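Local coordinates for CPXV018 protein (Cowpox virus, PDB 4PDC) that probably binds the activating receptor NKG2D as an MHC class I-like viral decoy, so that infected cells evade natural killer and T cells, at residues E[78-83]-E[120-125]. The protein carries 2 engineered substitutions. Numbering follows the deposited sequence.
Sequences LTYFYE and TSEFRL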
ATOM      1  N   LEU E  78      13.942  18.974  11.410  1.00 15.41           N
ATOM      2  CA  LEU E  78      13.469  18.461  10.133  1.00 16.17           C
ATOM      3  C   LEU E  78      11.952  18.407  10.133  1.00 15.56           C
ATOM      4  O   LEU E  78      11.350  17.877  11.064  1.00 17.25           O
ATOM      5  CB  LEU E  78      14.053  17.074   9.867  1.00 15.28           C
ATOM      6  CG  LEU E  78      15.571  17.029   9.700  1.00 16.96           C
ATOM      7  CD1 LEU E  78      16.075  15.611   9.843  1.00 21.16           C
ATOM      8  CD2 LEU E  78      15.959  17.598   8.342  1.00 19.76           C
ATOM      9  N   THR E  79      11.338  18.967   9.095  1.00 14.27           N
ATOM     10  CA  THR E  79       9.887  18.914   8.956  1.00 14.26           C
ATOM     11  C   THR E  79       9.497  18.343   7.606  1.00 14.87           C
ATOM     12  O   THR E  79      10.115  18.648   6.586  1.00 12.85           O
ATOM     13  CB  THR E  79       9.243  20.302   9.112  1.00 15.27           C
ATOM     14  OG1 THR E  79       9.612  20.869  10.375  1.00 19.62           O
ATOM     15  CG2 THR E  79       7.727  20.212   9.031  1.00 15.91           C
ATOM     16  N   TYR E  80       8.466  17.506   7.620  1.00 13.27           N
ATOM     17  CA  TYR E  80       7.848  17.008   6.403  1.00 14.20           C
ATOM     18  C   TYR E  80       6.352  17.241   6.479  1.00 14.36           C
ATOM     19  O   TYR E  80       5.684  16.744   7.385  1.00 13.68           O
ATOM     20  CB  TYR E  80       8.146  15.526   6.201  1.00 13.72           C
ATOM     21  CG  TYR E  80       7.451  14.915   5.005  1.00 14.03           C
ATOM     22  CD1 TYR E  80       7.650  15.419   3.724  1.00 15.69           C
ATOM     23  CD2 TYR E  80       6.614  13.817   5.151  1.00 13.78           C
ATOM     24  CE1 TYR E  80       7.024  14.853   2.624  1.00 15.27           C
ATOM     25  CE2 TYR E  80       5.988  13.247   4.063  1.00 12.76           C
ATOM     26  CZ  TYR E  80       6.194  13.767   2.802  1.00 15.58           C
ATOM     27  OH  TYR E  80       5.565  13.192   1.719  1.00 14.38           O
ATOM     28  N   PHE E  81       5.839  18.006   5.524  1.00 13.15           N
ATOM     29  CA  PHE E  81       4.428  18.359   5.480  1.00 14.24           C
ATOM     30  C   PHE E  81       3.800  17.655   4.295  1.00 16.30           C
ATOM     31  O   PHE E  81       4.314  17.749   3.188  1.00 15.43           O
ATOM     32  CB  PHE E  81       4.265  19.876   5.374  1.00 17.01           C
ATOM     33  CG  PHE E  81       2.845  20.330   5.207  1.00 19.40           C
ATOM     34  CD1 PHE E  81       2.002  20.426   6.300  1.00 18.32           C
ATOM     35  CD2 PHE E  81       2.361  20.689   3.960  1.00 19.37           C
ATOM     36  CE1 PHE E  81       0.695  20.856   6.149  1.00 23.34           C
ATOM     37  CE2 PHE E  81       1.055  21.120   3.802  1.00 18.06           C
ATOM     38  CZ  PHE E  81       0.223  21.204   4.896  1.00 18.37           C
ATOM     39  N   TYR E  82       2.717  16.920   4.538  1.00 13.87           N
ATOM     40  CA  TYR E  82       2.000  16.235   3.469  1.00 15.55           C
ATOM     41  C   TYR E  82       0.505  16.489   3.592  1.00 17.93           C
ATOM     42  O   TYR E  82      -0.091  16.248   4.645  1.00 14.45           O
ATOM     43  CB  TYR E  82       2.279  14.729   3.485  1.00 13.17           C
ATOM     44  CG  TYR E  82       1.559  14.011   2.370  1.00 15.78           C
ATOM     45  CD1 TYR E  82       2.076  14.002   1.081  1.00 19.61           C
ATOM     46  CD2 TYR E  82       0.350  13.366   2.595  1.00 18.88           C
ATOM     47  CE1 TYR E  82       1.417  13.360   0.051  1.00 19.41           C
ATOM     48  CE2 TYR E  82      -0.316  12.723   1.570  1.00 17.69           C
ATOM     49  CZ  TYR E  82       0.221  12.722   0.302  1.00 17.85           C
ATOM     50  OH  TYR E  82      -0.439  12.084  -0.726  1.00 17.84           O
ATOM     51  N   GLU E  83      -0.090  16.975   2.507  1.00 15.98           N
ATOM     52  CA  GLU E  83      -1.493  17.366   2.503  1.00 14.65           C
ATOM     53  C   GLU E  83      -2.196  16.851   1.261  1.00 14.84           C
ATOM     54  O   GLU E  83      -1.695  17.018   0.153  1.00 17.94           O
ATOM     55  CB  GLU E  83      -1.621  18.890   2.571  1.00 18.04           C
ATOM     56  CG  GLU E  83      -3.048  19.402   2.606  1.00 16.30           C
ATOM     57  CD  GLU E  83      -3.124  20.908   2.451  1.00 22.72           C
ATOM     58  OE1 GLU E  83      -3.192  21.374   1.296  1.00 20.02           O
ATOM     59  OE2 GLU E  83      -3.108  21.620   3.478  1.00 20.27           O
ATOM     60  N   THR E 120      13.718  10.479   1.422  1.00 13.58           N
ATOM     61  CA  THR E 120      13.071   9.309   2.038  1.00 12.81           C
ATOM     62  C   THR E 120      11.762   9.578   2.774  1.00 15.49           C
ATOM     63  O   THR E 120      11.061   8.633   3.136  1.00 14.16           O
ATOM     64  CB  THR E 120      14.003   8.617   3.061  1.00 12.82           C
ATOM     65  OG1 THR E 120      14.175   9.457   4.210  1.00 12.89           O
ATOM     66  CG2 THR E 120      15.346   8.290   2.437  1.00 17.46           C
ATOM     67  N   SER E 121      11.432  10.840   3.022  1.00 11.68           N
ATOM     68  CA  SER E 121      10.238  11.152   3.805  1.00 15.43           C
ATOM     69  C   SER E 121       8.949  10.655   3.141  1.00 12.04           C
ATOM     70  O   SER E 121       8.147   9.963   3.772  1.00 10.68           O
ATOM     71  CB  SER E 121      10.151  12.658   4.056  1.00 14.31           C
ATOM     72  OG  SER E 121      11.020  13.035   5.110  1.00 13.97           O
ATOM     73  N   GLU E 122       8.744  11.012   1.874  1.00 13.53           N
ATOM     74  CA  GLU E 122       7.551  10.571   1.153  1.00 16.10           C
ATOM     75  C   GLU E 122       7.496   9.046   1.120  1.00 14.09           C
ATOM     76  O   GLU E 122       6.460   8.441   1.384  1.00 14.66           O
ATOM     77  CB  GLU E 122       7.534  11.136  -0.273  1.00 18.39           C
ATOM     78  CG  GLU E 122       6.262  10.808  -1.047  1.00 17.83           C
ATOM     79  CD  GLU E 122       6.243  11.408  -2.443  1.00 26.57           C
ATOM     80  OE1 GLU E 122       7.214  12.099  -2.816  1.00 29.79           O
ATOM     81  OE2 GLU E 122       5.250  11.186  -3.170  1.00 28.08           O
ATOM     82  N   PHE E 123       8.636   8.443   0.803  1.00 13.77           N
ATOM     83  CA  PHE E 123       8.802   6.996   0.805  1.00 14.62           C
ATOM     84  C   PHE E 123       8.365   6.382   2.137  1.00 14.41           C
ATOM     85  O   PHE E 123       7.567   5.444   2.164  1.00 13.91           O
ATOM     86  CB  PHE E 123      10.270   6.666   0.502  1.00 16.68           C
ATOM     87  CG  PHE E 123      10.632   5.215   0.646  1.00 16.24           C
ATOM     88  CD1 PHE E 123      10.537   4.354  -0.435  1.00 19.07           C
ATOM     89  CD2 PHE E 123      11.113   4.724   1.848  1.00 17.52           C
ATOM     90  CE1 PHE E 123      10.889   3.025  -0.312  1.00 20.81           C
ATOM     91  CE2 PHE E 123      11.464   3.394   1.979  1.00 21.23           C
ATOM     92  CZ  PHE E 123      11.356   2.544   0.897  1.00 22.10           C
ATOM     93  N   ARG E 124       8.867   6.931   3.239  1.00  9.96           N
ATOM     94  CA  ARG E 124       8.609   6.365   4.557  1.00 12.21           C
ATOM     95  C   ARG E 124       7.151   6.563   4.984  1.00 13.20           C
ATOM     96  O   ARG E 124       6.622   5.787   5.778  1.00 16.26           O
ATOM     97  CB  ARG E 124       9.571   6.977   5.583  1.00 13.63           C
ATOM     98  CG  ARG E 124      10.962   6.344   5.562  1.00 14.82           C
ATOM     99  CD  ARG E 124      12.048   7.317   5.995  1.00 19.31           C
ATOM    100  NE  ARG E 124      11.597   8.118   7.119  1.00 25.00           N
ATOM    101  CZ  ARG E 124      11.638   9.443   7.183  1.00 13.96           C
ATOM    102  NH1 ARG E 124      12.151  10.179   6.202  1.00 17.77           N
ATOM    103  NH2 ARG E 124      11.181  10.038   8.268  1.00 20.81           N
ATOM    104  N   LEU E 125       6.494   7.584   4.441  1.00 11.77           N
ATOM    105  CA  LEU E 125       5.078   7.814   4.713  1.00 12.92           C
ATOM    106  C   LEU E 125       4.180   6.896   3.885  1.00 14.87           C
ATOM    107  O   LEU E 125       3.191   6.359   4.391  1.00 14.46           O
ATOM    108  CB  LEU E 125       4.704   9.273   4.437  1.00 14.80           C
ATOM    109  CG  LEU E 125       3.201   9.586   4.441  1.00 11.83           C
ATOM    110  CD1 LEU E 125       2.571   9.238   5.778  1.00 15.58           C
ATOM    111  CD2 LEU E 125       2.952  11.044   4.097  1.00 14.19           C
TER
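Ser121 sets its CB over one face of the Tyr80 ring in a CH-pi contact, 3.7 Å from the ring centroid and 15° off the normal. Tyr80 leaves strand 75-87 toward the helix, with CG anti to the backbone N (chi1 176°), beside the carbonyl carbon. Apolar packing continues one turn along the helix, where Leu125 CD2 touches both tyrosines. It lies near the plane of the Tyr80 ring, at its edge, 3.8 Å from Tyr80 CE2, and approaches Tyr82 obliquely, 3.7 Å from Tyr82 CG. The phenol end of Tyr80 reaches the start of the Glu122 side chain, with Tyr80 OH 3.3 Å from Glu122 CA and 3.5 Å from Glu122 CB. The polar groups are satisfied by other partners. Gln95 joins the two segments indirectly, its OE1 hydrogen-bonded to Tyr80 OH and its NE2 to Glu122 OE1, while Glu122 OE2 forms a salt bridge with Lys126. Ser121 OG hydrogen-bonds to Trp117 O. Within the helix, Arg124 NH1 donates to Thr120 OG1 at 2.9 Å and weakly to Ser121 OG. Here helix 113-126 packs against the antiparallel sheet, as in an MHC class I-like platform; Phe123, whose CB points away from 78-83, stacks on an aromatic side chain of the partner protein's chain. Strand and helix thus meet directly by van der Waals and CH-pi contacts, and the shared Gln95 amide probably helps to fix the Tyr80 hydroxyl beside the helix.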